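Local atomic coordinates of binary enterotoxin of Clostridium perfringens component a (PDB entry 5H04), a protein that binds NAD(H) and, as the enzymatic component of a binary enterotoxin, probably transfers ADP-ribose from NAD+ to a protein of the host cell. Residues A[293-298]-A[341-346]; A[313-318]-A[354-359]; A[323-328]-A[396-401]. All coordinates share one frame; numbering follows the deposited sequence.

Contact 1. Residues A[293-298]-A[341-346]; sequences IITYRR and TTVLSN. With NAI (1,4-dihydronicotinamide adenine dinucleotide), chain B.
S345 packs its CB over one face of the Y296 ring, 3.8 Å from the ring centroid and 15° off its normal, a CH-pi contact offset toward the rim. With CG anti to the carbonyl carbon (chi1 -60°), the ring lies alongside the 343-345 backbone, CD1 nearest L344 O, and T342 O lies in its plane at the edge. The phenol oxygen is bonded elsewhere, to N213. A single antiparallel, hydrogen-bonded pair, Y296 with T342, joins the backbones: Y296 N reaches T342 O at 2.7 Å, and T342 N returns to Y296 O.

T295 and T341 turn their hydroxyls toward each other, but the OG1-OG1 bond is weak at 3.3 Å, and T341 OG1 has a stronger partner in V383 O. At the start of the 293-298 segment, I293 CD1 meets V343 CG1.

In ADP-ribosyltransferases of this kind, an arginine at the end of the first core strand belongs to the NAD pocket, consistent with what R297 and R298 do here. The R298 backbone pairs with the nicotinamide carboxamide through two bonds: N donates to NAI O7N at 2.7 Å, and O accepts from NAI N7N at 3.0 Å, nearly straight at 176°. The R298 side chain instead bends at chi2 away from the ligand, sending NH2 to S345 O at 2.9 Å in the guanidinium plane; F59 O takes a second bond from NH2, and a water at NE links it to N346 O. R297, extended from CG to NE, carries its guanidinium to the diphosphate, where NH1 reaches NAI O1N at 2.9 Å; E303 forms a salt bridge with NE.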
loop_
_atom_site.group_PDB
_atom_site.type_symbol
_atom_site.label_atom_id
_atom_site.label_comp_id
_atom_site.label_asym_id
_atom_site.label_seq_id
_atom_site.Cartn_x
_atom_site.Cartn_y
_atom_site.Cartn_z
ATOM N N ILE A 293 7.323 8.264 2.260
ATOM C CA ILE A 293 6.363 8.473 1.179
ATOM C C ILE A 293 6.204 7.168 0.406
ATOM O O ILE A 293 7.138 6.366 0.301
ATOM C CB ILE A 293 6.801 9.630 0.247
ATOM C CG1 ILE A 293 5.684 9.996 -0.749
ATOM C CG2 ILE A 293 8.109 9.273 -0.488
ATOM C CD1 ILE A 293 5.949 11.303 -1.557
ATOM N N ILE A 294 5.001 6.952 -0.135
ATOM C CA ILE A 294 4.753 5.840 -1.042
ATOM C C ILE A 294 4.982 6.313 -2.471
ATOM O O ILE A 294 4.446 7.352 -2.882
ATOM C CB ILE A 294 3.321 5.302 -0.871
ATOM C CG1 ILE A 294 3.084 4.837 0.574
ATOM C CG2 ILE A 294 3.023 4.200 -1.905
ATOM C CD1 ILE A 294 4.143 3.903 1.133
ATOM N N THR A 295 5.750 5.545 -3.243
ATOM C CA THR A 295 5.889 5.825 -4.674
ATOM C C THR A 295 5.605 4.544 -5.445
ATOM O O THR A 295 5.475 3.466 -4.859
ATOM C CB THR A 295 7.276 6.388 -5.045
ATOM O OG1 THR A 295 8.285 5.386 -4.853
ATOM C CG2 THR A 295 7.607 7.618 -4.216
ATOM N N TYR A 296 5.487 4.667 -6.770
ATOM C CA TYR A 296 5.012 3.570 -7.607
ATOM C C TYR A 296 5.919 3.348 -8.807
ATOM O O TYR A 296 6.597 4.270 -9.281
ATOM C CB TYR A 296 3.584 3.827 -8.106
ATOM C CG TYR A 296 2.590 3.979 -6.995
ATOM C CD1 TYR A 296 2.374 5.212 -6.400
ATOM C CD2 TYR A 296 1.856 2.892 -6.543
ATOM C CE1 TYR A 296 1.459 5.363 -5.368
ATOM C CE2 TYR A 296 0.933 3.024 -5.498
ATOM C CZ TYR A 296 0.735 4.264 -4.928
ATOM O OH TYR A 296 -0.172 4.405 -3.912
ATOM N N ARG A 297 5.909 2.118 -9.321
ATOM C CA ARG A 297 6.659 1.843 -10.542
ATOM C C ARG A 297 5.969 0.738 -11.329
ATOM O O ARG A 297 5.634 -0.309 -10.769
ATOM C CB ARG A 297 8.118 1.451 -10.237
ATOM C CG ARG A 297 8.899 1.057 -11.489
ATOM C CD ARG A 297 10.391 0.741 -11.213
ATOM N NE ARG A 297 10.967 0.053 -12.363
ATOM C CZ ARG A 297 11.274 0.659 -13.511
ATOM N NH1 ARG A 297 11.078 1.964 -13.646
ATOM N NH2 ARG A 297 11.767 -0.034 -14.530
ATOM N N ARG A 298 5.738 0.984 -12.622
ATOM C CA ARG A 298 5.303 -0.077 -13.522
ATOM C C ARG A 298 6.546 -0.842 -13.955
ATOM O O ARG A 298 7.405 -0.298 -14.658
ATOM C CB ARG A 298 4.540 0.502 -14.711
ATOM C CG ARG A 298 3.267 1.224 -14.283
ATOM C CD ARG A 298 2.397 0.311 -13.419
ATOM N NE ARG A 298 1.326 1.054 -12.759
ATOM C CZ ARG A 298 0.032 0.795 -12.897
ATOM N NH1 ARG A 298 -0.373 -0.198 -13.678
ATOM N NH2 ARG A 298 -0.861 1.534 -12.249
ATOM N N THR A 341 10.504 5.991 -10.386
ATOM C CA THR A 341 9.199 5.801 -9.762
ATOM C C THR A 341 8.357 7.050 -9.993
ATOM O O THR A 341 8.834 8.067 -10.498
ATOM C CB THR A 341 9.300 5.519 -8.250
ATOM O OG1 THR A 341 9.650 6.731 -7.558
ATOM C CG2 THR A 341 10.343 4.451 -7.962
ATOM N N THR A 342 7.080 6.959 -9.632
ATOM C CA THR A 342 6.169 8.088 -9.717
ATOM C C THR A 342 5.349 8.113 -8.441
ATOM O O THR A 342 5.018 7.061 -7.884
ATOM C CB THR A 342 5.256 8.006 -10.958
ATOM O OG1 THR A 342 4.247 9.026 -10.884
ATOM C CG2 THR A 342 4.569 6.667 -11.016
ATOM N N VAL A 343 5.021 9.322 -7.970
ATOM C CA VAL A 343 4.213 9.404 -6.751
ATOM C C VAL A 343 2.737 9.119 -6.991
ATOM O O VAL A 343 1.976 9.021 -6.020
ATOM C CB VAL A 343 4.379 10.773 -6.064
ATOM C CG1 VAL A 343 5.827 10.966 -5.629
ATOM C CG2 VAL A 343 3.957 11.897 -6.988
ATOM N N LEU A 344 2.310 8.969 -8.249
ATOM C CA LEU A 344 0.924 8.661 -8.581
ATOM C C LEU A 344 0.764 7.175 -8.864
ATOM O O LEU A 344 1.649 6.552 -9.457
ATOM C CB LEU A 344 0.458 9.447 -9.807
ATOM C CG LEU A 344 0.580 10.963 -9.692
ATOM C CD1 LEU A 344 0.078 11.604 -10.973
ATOM C CD2 LEU A 344 -0.199 11.456 -8.488
ATOM N N SER A 345 -0.394 6.622 -8.483
ATOM C CA SER A 345 -0.688 5.218 -8.748
ATOM C C SER A 345 -1.265 4.970 -10.136
ATOM O O SER A 345 -1.383 3.806 -10.521
ATOM C CB SER A 345 -1.658 4.671 -7.695
ATOM O OG SER A 345 -2.838 5.459 -7.630
ATOM N N ASN A 346 -1.629 6.020 -10.887
ATOM C CA ASN A 346 -2.231 5.850 -12.208
ATOM C C ASN A 346 -1.347 4.985 -13.098
ATOM O O ASN A 346 -0.121 5.083 -13.052
ATOM C CB ASN A 346 -2.444 7.213 -12.887
ATOM C CG ASN A 346 -3.123 8.246 -11.987
ATOM O OD1 ASN A 346 -2.924 8.274 -10.770
ATOM N ND2 ASN A 346 -3.898 9.134 -12.603
HETATM P PA NAI B . 14.032 1.566 -17.039
HETATM O O1A NAI B . 15.505 1.820 -17.481
HETATM O O2A NAI B . 13.908 1.418 -15.513
HETATM O O5B NAI B . 13.465 0.195 -17.700
HETATM C C5B NAI B . 13.495 -0.054 -19.095
HETATM C C4B NAI B . 13.543 -1.606 -19.258
HETATM O O4B NAI B . 14.746 -2.152 -18.432
HETATM C C3B NAI B . 12.497 -2.157 -18.782
HETATM O O3B NAI B . 12.094 -3.307 -19.573
HETATM C C2B NAI B . 12.905 -2.719 -17.282
HETATM O O2B NAI B . 12.002 -3.807 -16.930
HETATM C C1B NAI B . 14.126 -3.075 -17.358
HETATM N N9A NAI B . 14.835 -2.803 -16.100
HETATM C C8A NAI B . 14.953 -1.622 -15.445
HETATM N N7A NAI B . 15.696 -1.870 -14.314
HETATM C C5A NAI B . 16.025 -3.208 -14.299
HETATM C C6A NAI B . 16.748 -3.956 -13.399
HETATM N N6A NAI B . 17.412 -3.659 -12.179
HETATM N N1A NAI B . 16.924 -5.280 -13.618
HETATM C C2A NAI B . 16.382 -5.868 -14.726
HETATM N N3A NAI B . 15.667 -5.124 -15.637
HETATM C C4A NAI B . 15.496 -3.798 -15.413
HETATM O O3 NAI B . 13.094 2.748 -17.571
HETATM P PN NAI B . 11.496 2.709 -17.728
HETATM O O1N NAI B . 10.811 2.104 -16.568
HETATM O O2N NAI B . 11.051 1.937 -18.986
HETATM O O5D NAI B . 11.067 4.252 -17.794
HETATM C C5D NAI B . 11.364 5.001 -18.914
HETATM C C4D NAI B . 11.063 6.401 -18.663
HETATM O O4D NAI B . 9.847 6.532 -18.135
HETATM C C3D NAI B . 12.141 7.060 -17.588
HETATM O O3D NAI B . 12.392 8.480 -18.020
HETATM C C2D NAI B . 11.569 7.014 -16.492
HETATM O O2D NAI B . 12.066 8.023 -15.524
HETATM C C1D NAI B . 10.016 7.280 -16.864
HETATM N N1N NAI B . 9.178 6.846 -15.944
HETATM C C2N NAI B . 9.070 5.452 -15.606
HETATM C C3N NAI B . 8.035 5.000 -14.578
HETATM C C7N NAI B . 7.638 3.574 -14.439
HETATM O O7N NAI B . 6.663 3.317 -13.705
HETATM N N7N NAI B . 8.329 2.552 -15.109
HETATM C C4N NAI B . 7.398 6.013 -13.624
HETATM C C5N NAI B . 7.268 7.383 -14.281
HETATM C C6N NAI B . 8.335 7.809 -15.281
HETATM O O HOH W 1 2.431 9.051 -3.349
HETATM O O HOH W 2 1.821 3.837 -11.372
#

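Contact 2. Residues A[313-318]-A[354-359]; sequences YDFNKV and RKLILR. With NAI (1,4-dihydronicotinamide adenine dinucleotide), chain B.
One face of the Y313 ring is covered by the aliphatic chain of K355, whose CD stands 3.8 Å from the ring centroid, and L356 CD1 lies at the ring edge. The F315 ring is met differently: Y313 O sits over its centre, K355 CB approaches its edge, and L356 CD2 touches CE2 at 3.8 Å. The contact packs the turn that leads into helix 318-328 against the start of strand 356-362, an inner strand of the mixed five-stranded sheet in this ADP-ribosyltransferase fold, next to edge strand 293-299. D314 to K317 form a type I turn, which also holds an Asx turn, D314 OD1 accepting from N316 N.

K355 is extended beyond CG and passes obliquely across the tyrosine, adding an off-centre cation-pi contact between NZ and the ring. Its own backbone N donates to Y313 OH at 3.1 Å, so the phenol is held at its oxygen while the lysine chain covers its face. R354, the residue before, points its side chain away from the 313-318 segment and extends to the ligand, with NH1 and NH2 bonding NAI O1N and O2N in a nearly straight pair. The ammonium end of K355 donates to Y313 O at 3.0 Å from above the carbonyl plane, and a water at 2.8 Å from NZ bridges it to D314 OD1.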
loop_
_atom_site.group_PDB
_atom_site.type_symbol
_atom_site.label_atom_id
_atom_site.label_comp_id
_atom_site.label_asym_id
_atom_site.label_seq_id
_atom_site.Cartn_x
_atom_site.Cartn_y
_atom_site.Cartn_z
ATOM N N TYR A 313 5.086 -15.769 -16.740
ATOM C CA TYR A 313 4.616 -14.392 -16.709
ATOM C C TYR A 313 3.126 -14.275 -16.997
ATOM O O TYR A 313 2.587 -13.162 -16.991
ATOM C CB TYR A 313 5.418 -13.557 -17.715
ATOM C CG TYR A 313 5.221 -12.060 -17.626
ATOM C CD1 TYR A 313 5.331 -11.390 -16.409
ATOM C CD2 TYR A 313 4.963 -11.311 -18.769
ATOM C CE1 TYR A 313 5.159 -10.012 -16.333
ATOM C CE2 TYR A 313 4.798 -9.930 -18.708
ATOM C CZ TYR A 313 4.898 -9.289 -17.492
ATOM O OH TYR A 313 4.728 -7.922 -17.449
ATOM N N ASP A 314 2.439 -15.387 -17.256
ATOM C CA ASP A 314 1.005 -15.337 -17.537
ATOM C C ASP A 314 0.261 -15.484 -16.215
ATOM O O ASP A 314 -0.029 -16.590 -15.756
ATOM C CB ASP A 314 0.586 -16.402 -18.545
ATOM C CG ASP A 314 -0.925 -16.424 -18.772
ATOM O OD1 ASP A 314 -1.611 -15.471 -18.359
ATOM O OD2 ASP A 314 -1.446 -17.352 -19.418
ATOM N N PHE A 315 -0.079 -14.340 -15.612
ATOM C CA PHE A 315 -0.767 -14.308 -14.328
ATOM C C PHE A 315 -2.272 -14.530 -14.465
ATOM O O PHE A 315 -2.986 -14.436 -13.467
ATOM C CB PHE A 315 -0.458 -12.984 -13.610
ATOM C CG PHE A 315 1.019 -12.757 -13.375
ATOM C CD1 PHE A 315 1.832 -13.799 -12.968
ATOM C CD2 PHE A 315 1.592 -11.507 -13.576
ATOM C CE1 PHE A 315 3.179 -13.611 -12.756
ATOM C CE2 PHE A 315 2.953 -11.305 -13.357
ATOM C CZ PHE A 315 3.748 -12.365 -12.950
ATOM N N ASN A 316 -2.747 -14.925 -15.643
ATOM C CA ASN A 316 -4.174 -15.210 -15.823
ATOM C C ASN A 316 -4.527 -16.607 -15.284
ATOM O O ASN A 316 -5.694 -16.951 -15.100
ATOM C CB ASN A 316 -4.565 -15.094 -17.296
ATOM C CG ASN A 316 -5.121 -13.728 -17.645
ATOM O OD1 ASN A 316 -5.502 -12.956 -16.765
ATOM N ND2 ASN A 316 -5.169 -13.420 -18.936
ATOM N N LYS A 317 -3.480 -17.389 -15.043
ATOM C CA LYS A 317 -3.519 -18.745 -14.531
ATOM C C LYS A 317 -3.133 -18.635 -13.058
ATOM O O LYS A 317 -2.257 -17.852 -12.684
ATOM C CB LYS A 317 -2.529 -19.636 -15.279
ATOM C CG LYS A 317 -2.808 -19.760 -16.768
ATOM C CD LYS A 317 -1.764 -20.624 -17.456
ATOM C CE LYS A 317 -2.024 -20.721 -18.950
ATOM N NZ LYS A 317 -3.277 -21.468 -19.249
ATOM N N VAL A 318 -3.787 -19.434 -12.230
ATOM C CA VAL A 318 -3.586 -19.418 -10.782
ATOM C C VAL A 318 -2.177 -19.869 -10.424
ATOM O O VAL A 318 -1.493 -19.241 -9.607
ATOM C CB VAL A 318 -4.637 -20.303 -10.086
ATOM C CG1 VAL A 318 -4.319 -20.438 -8.600
ATOM C CG2 VAL A 318 -6.018 -19.737 -10.284
ATOM N N ARG A 354 2.541 -3.496 -18.675
ATOM C CA ARG A 354 3.370 -4.122 -17.650
ATOM C C ARG A 354 2.482 -4.662 -16.537
ATOM O O ARG A 354 1.512 -4.020 -16.134
ATOM C CB ARG A 354 4.393 -3.128 -17.088
ATOM C CG ARG A 354 5.375 -2.631 -18.140
ATOM C CD ARG A 354 6.534 -1.884 -17.540
ATOM N NE ARG A 354 7.424 -1.393 -18.598
ATOM C CZ ARG A 354 8.441 -0.563 -18.404
ATOM N NH1 ARG A 354 8.711 -0.105 -17.184
ATOM N NH2 ARG A 354 9.183 -0.179 -19.436
ATOM N N LYS A 355 2.797 -5.867 -16.062
ATOM C CA LYS A 355 1.916 -6.585 -15.147
ATOM C C LYS A 355 2.341 -6.492 -13.687
ATOM O O LYS A 355 1.664 -7.063 -12.830
ATOM C CB LYS A 355 1.823 -8.062 -15.538
ATOM C CG LYS A 355 1.316 -8.318 -16.951
ATOM C CD LYS A 355 1.402 -9.795 -17.263
ATOM C CE LYS A 355 0.989 -10.079 -18.696
ATOM N NZ LYS A 355 1.254 -11.506 -19.042
ATOM N N LEU A 356 3.427 -5.787 -13.386
ATOM C CA LEU A 356 4.004 -5.747 -12.047
ATOM C C LEU A 356 4.019 -4.302 -11.584
ATOM O O LEU A 356 4.655 -3.452 -12.221
ATOM C CB LEU A 356 5.409 -6.348 -12.053
ATOM C CG LEU A 356 5.410 -7.819 -12.478
ATOM C CD1 LEU A 356 6.806 -8.245 -12.863
ATOM C CD2 LEU A 356 4.850 -8.725 -11.364
ATOM N N ILE A 357 3.289 -4.021 -10.507
ATOM C CA ILE A 357 3.092 -2.670 -10.002
ATOM C C ILE A 357 3.794 -2.587 -8.651
ATOM O O ILE A 357 3.312 -3.137 -7.655
ATOM C CB ILE A 357 1.602 -2.322 -9.877
ATOM C CG1 ILE A 357 0.875 -2.535 -11.219
ATOM C CG2 ILE A 357 1.430 -0.891 -9.378
ATOM C CD1 ILE A 357 -0.658 -2.394 -11.127
ATOM N N LEU A 358 4.927 -1.893 -8.612
ATOM C CA LEU A 358 5.613 -1.645 -7.350
ATOM C C LEU A 358 4.863 -0.585 -6.555
ATOM O O LEU A 358 4.509 0.463 -7.094
ATOM C CB LEU A 358 7.039 -1.181 -7.606
ATOM C CG LEU A 358 7.959 -1.023 -6.385
ATOM C CD1 LEU A 358 8.321 -2.379 -5.824
ATOM C CD2 LEU A 358 9.226 -0.243 -6.747
ATOM N N ARG A 359 4.612 -0.863 -5.275
ATOM C CA ARG A 359 4.063 0.112 -4.332
ATOM C C ARG A 359 5.108 0.204 -3.230
ATOM O O ARG A 359 5.148 -0.654 -2.347
ATOM C CB ARG A 359 2.692 -0.310 -3.777
ATOM C CG ARG A 359 2.121 0.700 -2.776
ATOM C CD ARG A 359 0.599 0.633 -2.656
ATOM N NE ARG A 359 0.145 -0.625 -2.069
ATOM C CZ ARG A 359 -1.134 -0.943 -1.954
ATOM N NH1 ARG A 359 -2.060 -0.094 -2.386
ATOM N NH2 ARG A 359 -1.483 -2.107 -1.428
HETATM P PA NAI B . 14.032 1.566 -17.039
HETATM O O1A NAI B . 15.505 1.820 -17.481
HETATM O O2A NAI B . 13.908 1.418 -15.513
HETATM O O5B NAI B . 13.465 0.195 -17.700
HETATM C C5B NAI B . 13.495 -0.054 -19.095
HETATM C C4B NAI B . 13.543 -1.606 -19.258
HETATM O O4B NAI B . 14.746 -2.152 -18.432
HETATM C C3B NAI B . 12.497 -2.157 -18.782
HETATM O O3B NAI B . 12.094 -3.307 -19.573
HETATM C C2B NAI B . 12.905 -2.719 -17.282
HETATM O O2B NAI B . 12.002 -3.807 -16.930
HETATM C C1B NAI B . 14.126 -3.075 -17.358
HETATM N N9A NAI B . 14.835 -2.803 -16.100
HETATM C C8A NAI B . 14.953 -1.622 -15.445
HETATM N N7A NAI B . 15.696 -1.870 -14.314
HETATM C C5A NAI B . 16.025 -3.208 -14.299
HETATM C C6A NAI B . 16.748 -3.956 -13.399
HETATM N N6A NAI B . 17.412 -3.659 -12.179
HETATM N N1A NAI B . 16.924 -5.280 -13.618
HETATM C C2A NAI B . 16.382 -5.868 -14.726
HETATM N N3A NAI B . 15.667 -5.124 -15.637
HETATM C C4A NAI B . 15.496 -3.798 -15.413
HETATM O O3 NAI B . 13.094 2.748 -17.571
HETATM P PN NAI B . 11.496 2.709 -17.728
HETATM O O1N NAI B . 10.811 2.104 -16.568
HETATM O O2N NAI B . 11.051 1.937 -18.986
HETATM O O5D NAI B . 11.067 4.252 -17.794
HETATM C C5D NAI B . 11.364 5.001 -18.914
HETATM C C4D NAI B . 11.063 6.401 -18.663
HETATM O O4D NAI B . 9.847 6.532 -18.135
HETATM C C3D NAI B . 12.141 7.060 -17.588
HETATM O O3D NAI B . 12.392 8.480 -18.020
HETATM C C2D NAI B . 11.569 7.014 -16.492
HETATM O O2D NAI B . 12.066 8.023 -15.524
HETATM C C1D NAI B . 10.016 7.280 -16.864
HETATM N N1N NAI B . 9.178 6.846 -15.944
HETATM C C2N NAI B . 9.070 5.452 -15.606
HETATM C C3N NAI B . 8.035 5.000 -14.578
HETATM C C7N NAI B . 7.638 3.574 -14.439
HETATM O O7N NAI B . 6.663 3.317 -13.705
HETATM N N7N NAI B . 8.329 2.552 -15.109
HETATM C C4N NAI B . 7.398 6.013 -13.624
HETATM C C5N NAI B . 7.268 7.383 -14.281
HETATM C C6N NAI B . 8.335 7.809 -15.281
HETATM O O HOH W 3 -1.100 -12.671 -18.033
#

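Contact 3. Residues A[323-328]-A[396-401]; sequences KFKEKW and ITEYYD
I396 O accepts a hydrogen bond from K325 NZ at 3.1 Å, with the ammonium tilted 30° from the carbonyl plane. The lysine gets there by bending at chi3 (83°), after CG has run past the isoleucine, 3.8 Å from its CG2; the two chains lie alongside with their ends pointing opposite ways. The carboxylate of E398 stands near the same ammonium, but OE2 is 4.1 Å from NZ, beyond a salt bridge, and would at most add a favourable long-range charge term.

I396 supplies the apolar half. CG1 anti to the carbonyl carbon and an extended chi2 carry CD1 to the helix, where it comes 3.8 Å from K325 CA. This is helix-on-sheet packing within the ADP-ribosyltransferase fold: helix 318-328 lies against strand 390-401, their segments nearly antiparallel at 162° with axes 9.6 Å apart. The F324 ring reaches I396 CD1 with its CD1 and CE1 atoms, the former at 3.9 Å, and the two side chains cross at about a right angle. W328 presents CB to I396 CD1, while W328 CD1 lies over the centre of one face of the F324 ring, 3.5 Å above its plane. F304 packs edge-to-face with W328, and F315 does so with F324.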
loop_
_atom_site.group_PDB
_atom_site.type_symbol
_atom_site.label_atom_id
_atom_site.label_comp_id
_atom_site.label_asym_id
_atom_site.label_seq_id
_atom_site.Cartn_x
_atom_site.Cartn_y
_atom_site.Cartn_z
ATOM N N LYS A 323 3.328 -19.362 -7.926
ATOM C CA LYS A 323 4.755 -19.559 -8.143
ATOM C C LYS A 323 5.512 -18.260 -7.889
ATOM O O LYS A 323 6.539 -18.253 -7.210
ATOM C CB LYS A 323 5.018 -20.054 -9.566
ATOM C CG LYS A 323 6.435 -20.556 -9.796
ATOM C CD LYS A 323 6.631 -21.018 -11.232
ATOM C CE LYS A 323 5.515 -21.953 -11.667
ATOM N NZ LYS A 323 5.867 -22.701 -12.905
ATOM N N PHE A 324 5.000 -17.160 -8.436
ATOM C CA PHE A 324 5.631 -15.859 -8.254
ATOM C C PHE A 324 5.646 -15.467 -6.782
ATOM O O PHE A 324 6.678 -15.041 -6.252
ATOM C CB PHE A 324 4.907 -14.806 -9.090
ATOM C CG PHE A 324 5.637 -13.501 -9.176
ATOM C CD1 PHE A 324 5.456 -12.532 -8.209
ATOM C CD2 PHE A 324 6.507 -13.242 -10.223
ATOM C CE1 PHE A 324 6.115 -11.324 -8.286
ATOM C CE2 PHE A 324 7.175 -12.037 -10.302
ATOM C CZ PHE A 324 6.979 -11.076 -9.330
ATOM N N LYS A 325 4.517 -15.649 -6.092
ATOM C CA LYS A 325 4.465 -15.321 -4.670
ATOM C C LYS A 325 5.437 -16.179 -3.870
ATOM O O LYS A 325 6.135 -15.674 -2.986
ATOM C CB LYS A 325 3.037 -15.470 -4.153
ATOM C CG LYS A 325 2.094 -14.473 -4.794
ATOM C CD LYS A 325 0.683 -14.632 -4.289
ATOM C CE LYS A 325 0.507 -13.912 -2.978
ATOM N NZ LYS A 325 -0.932 -13.590 -2.778
ATOM N N GLU A 326 5.527 -17.470 -4.194
ATOM C CA GLU A 326 6.454 -18.336 -3.478
ATOM C C GLU A 326 7.900 -17.916 -3.682
ATOM O O GLU A 326 8.725 -18.077 -2.777
ATOM C CB GLU A 326 6.256 -19.786 -3.919
ATOM C CG GLU A 326 5.357 -20.587 -2.999
ATOM C CD GLU A 326 6.001 -20.854 -1.655
ATOM O OE1 GLU A 326 7.219 -21.152 -1.634
ATOM O OE2 GLU A 326 5.287 -20.768 -0.631
ATOM N N LYS A 327 8.226 -17.366 -4.847
ATOM C CA LYS A 327 9.616 -17.061 -5.132
ATOM C C LYS A 327 10.075 -15.783 -4.432
ATOM O O LYS A 327 11.225 -15.708 -3.983
ATOM C CB LYS A 327 9.800 -16.970 -6.650
ATOM C CG LYS A 327 11.237 -16.810 -7.108
ATOM C CD LYS A 327 11.398 -17.374 -8.518
ATOM C CE LYS A 327 12.052 -16.374 -9.429
ATOM N NZ LYS A 327 11.650 -16.592 -10.852
ATOM N N TRP A 328 9.182 -14.798 -4.275
ATOM C CA TRP A 328 9.598 -13.443 -3.945
ATOM C C TRP A 328 9.088 -12.896 -2.611
ATOM O O TRP A 328 9.703 -11.953 -2.093
ATOM C CB TRP A 328 9.178 -12.490 -5.076
ATOM C CG TRP A 328 9.865 -12.799 -6.379
ATOM C CD1 TRP A 328 9.285 -13.268 -7.531
ATOM C CD2 TRP A 328 11.269 -12.666 -6.665
ATOM N NE1 TRP A 328 10.243 -13.423 -8.514
ATOM C CE2 TRP A 328 11.465 -13.064 -8.005
ATOM C CE3 TRP A 328 12.378 -12.251 -5.919
ATOM C CZ2 TRP A 328 12.722 -13.056 -8.610
ATOM C CZ3 TRP A 328 13.619 -12.248 -6.519
ATOM C CH2 TRP A 328 13.782 -12.652 -7.848
ATOM N N ILE A 396 2.427 -9.306 -2.025
ATOM C CA ILE A 396 2.102 -9.458 -3.436
ATOM C C ILE A 396 0.604 -9.694 -3.495
ATOM O O ILE A 396 0.102 -10.628 -2.865
ATOM C CB ILE A 396 2.862 -10.628 -4.085
ATOM C CG1 ILE A 396 4.369 -10.457 -3.905
ATOM C CG2 ILE A 396 2.487 -10.748 -5.563
ATOM C CD1 ILE A 396 5.176 -11.636 -4.396
ATOM N N THR A 397 -0.120 -8.833 -4.201
ATOM C CA THR A 397 -1.579 -8.839 -4.177
ATOM C C THR A 397 -2.085 -8.717 -5.606
ATOM O O THR A 397 -1.807 -7.722 -6.276
ATOM C CB THR A 397 -2.110 -7.686 -3.321
ATOM O OG1 THR A 397 -1.500 -7.735 -2.027
ATOM C CG2 THR A 397 -3.628 -7.759 -3.193
ATOM N N GLU A 398 -2.808 -9.725 -6.086
ATOM C CA GLU A 398 -3.254 -9.660 -7.470
ATOM C C GLU A 398 -4.543 -8.861 -7.582
ATOM O O GLU A 398 -5.349 -8.794 -6.646
ATOM C CB GLU A 398 -3.461 -11.051 -8.069
ATOM C CG GLU A 398 -4.705 -11.746 -7.608
ATOM C CD GLU A 398 -4.428 -12.680 -6.466
ATOM O OE1 GLU A 398 -5.095 -13.735 -6.374
ATOM O OE2 GLU A 398 -3.525 -12.359 -5.665
ATOM N N TYR A 399 -4.716 -8.232 -8.742
ATOM C CA TYR A 399 -5.994 -7.651 -9.109
ATOM C C TYR A 399 -6.134 -7.778 -10.618
ATOM O O TYR A 399 -5.140 -7.875 -11.342
ATOM C CB TYR A 399 -6.116 -6.195 -8.628
ATOM C CG TYR A 399 -5.769 -5.154 -9.667
ATOM C CD1 TYR A 399 -4.450 -4.812 -9.919
ATOM C CD2 TYR A 399 -6.764 -4.509 -10.387
ATOM C CE1 TYR A 399 -4.126 -3.852 -10.871
ATOM C CE2 TYR A 399 -6.455 -3.557 -11.337
ATOM C CZ TYR A 399 -5.139 -3.236 -11.577
ATOM O OH TYR A 399 -4.846 -2.287 -12.520
ATOM N N TYR A 400 -7.371 -7.810 -11.088
ATOM C CA TYR A 400 -7.646 -8.046 -12.499
ATOM C C TYR A 400 -7.834 -6.710 -13.213
ATOM O O TYR A 400 -8.750 -5.948 -12.882
ATOM C CB TYR A 400 -8.874 -8.945 -12.671
ATOM C CG TYR A 400 -9.131 -9.291 -14.117
ATOM C CD1 TYR A 400 -8.239 -10.093 -14.828
ATOM C CD2 TYR A 400 -10.246 -8.798 -14.783
ATOM C CE1 TYR A 400 -8.458 -10.400 -16.163
ATOM C CE2 TYR A 400 -10.472 -9.099 -16.118
ATOM C CZ TYR A 400 -9.579 -9.904 -16.797
ATOM O OH TYR A 400 -9.807 -10.203 -18.118
ATOM N N ASP A 401 -6.948 -6.428 -14.168
ATOM C CA ASP A 401 -7.054 -5.259 -15.038
ATOM C C ASP A 401 -7.876 -5.670 -16.255
ATOM O O ASP A 401 -7.349 -6.250 -17.207
ATOM C CB ASP A 401 -5.673 -4.750 -15.441
ATOM C CG ASP A 401 -5.726 -3.424 -16.216
ATOM O OD1 ASP A 401 -6.833 -2.944 -16.543
ATOM O OD2 ASP A 401 -4.651 -2.861 -16.506
#

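How the contacts relate
The three contacts illustrate how one sheet can tie a ligand pocket to a helix outside it. Contacts 1 and 2, with centres about 17 Å apart, meet through neighbouring strands 293-299 and 356-362: R297 O lies 2.8 Å from L358 N, and R298 O lies 2.9 Å from R354 NH1. The latter, a probable hydrogen bond from the R354 side chain to the R298 carbonyl, joins two ligand-binding residues; contact 1 touches the dinucleotide at its nicotinamide and diphosphate, contact 2 at the diphosphate. Contact 3 is farther off, the W328 side chain standing about 10 Å from the ligand, but its centre is only about 6 Å from that of contact 2, and L356 CD2 packs on F324 CZ at 3.8 Å.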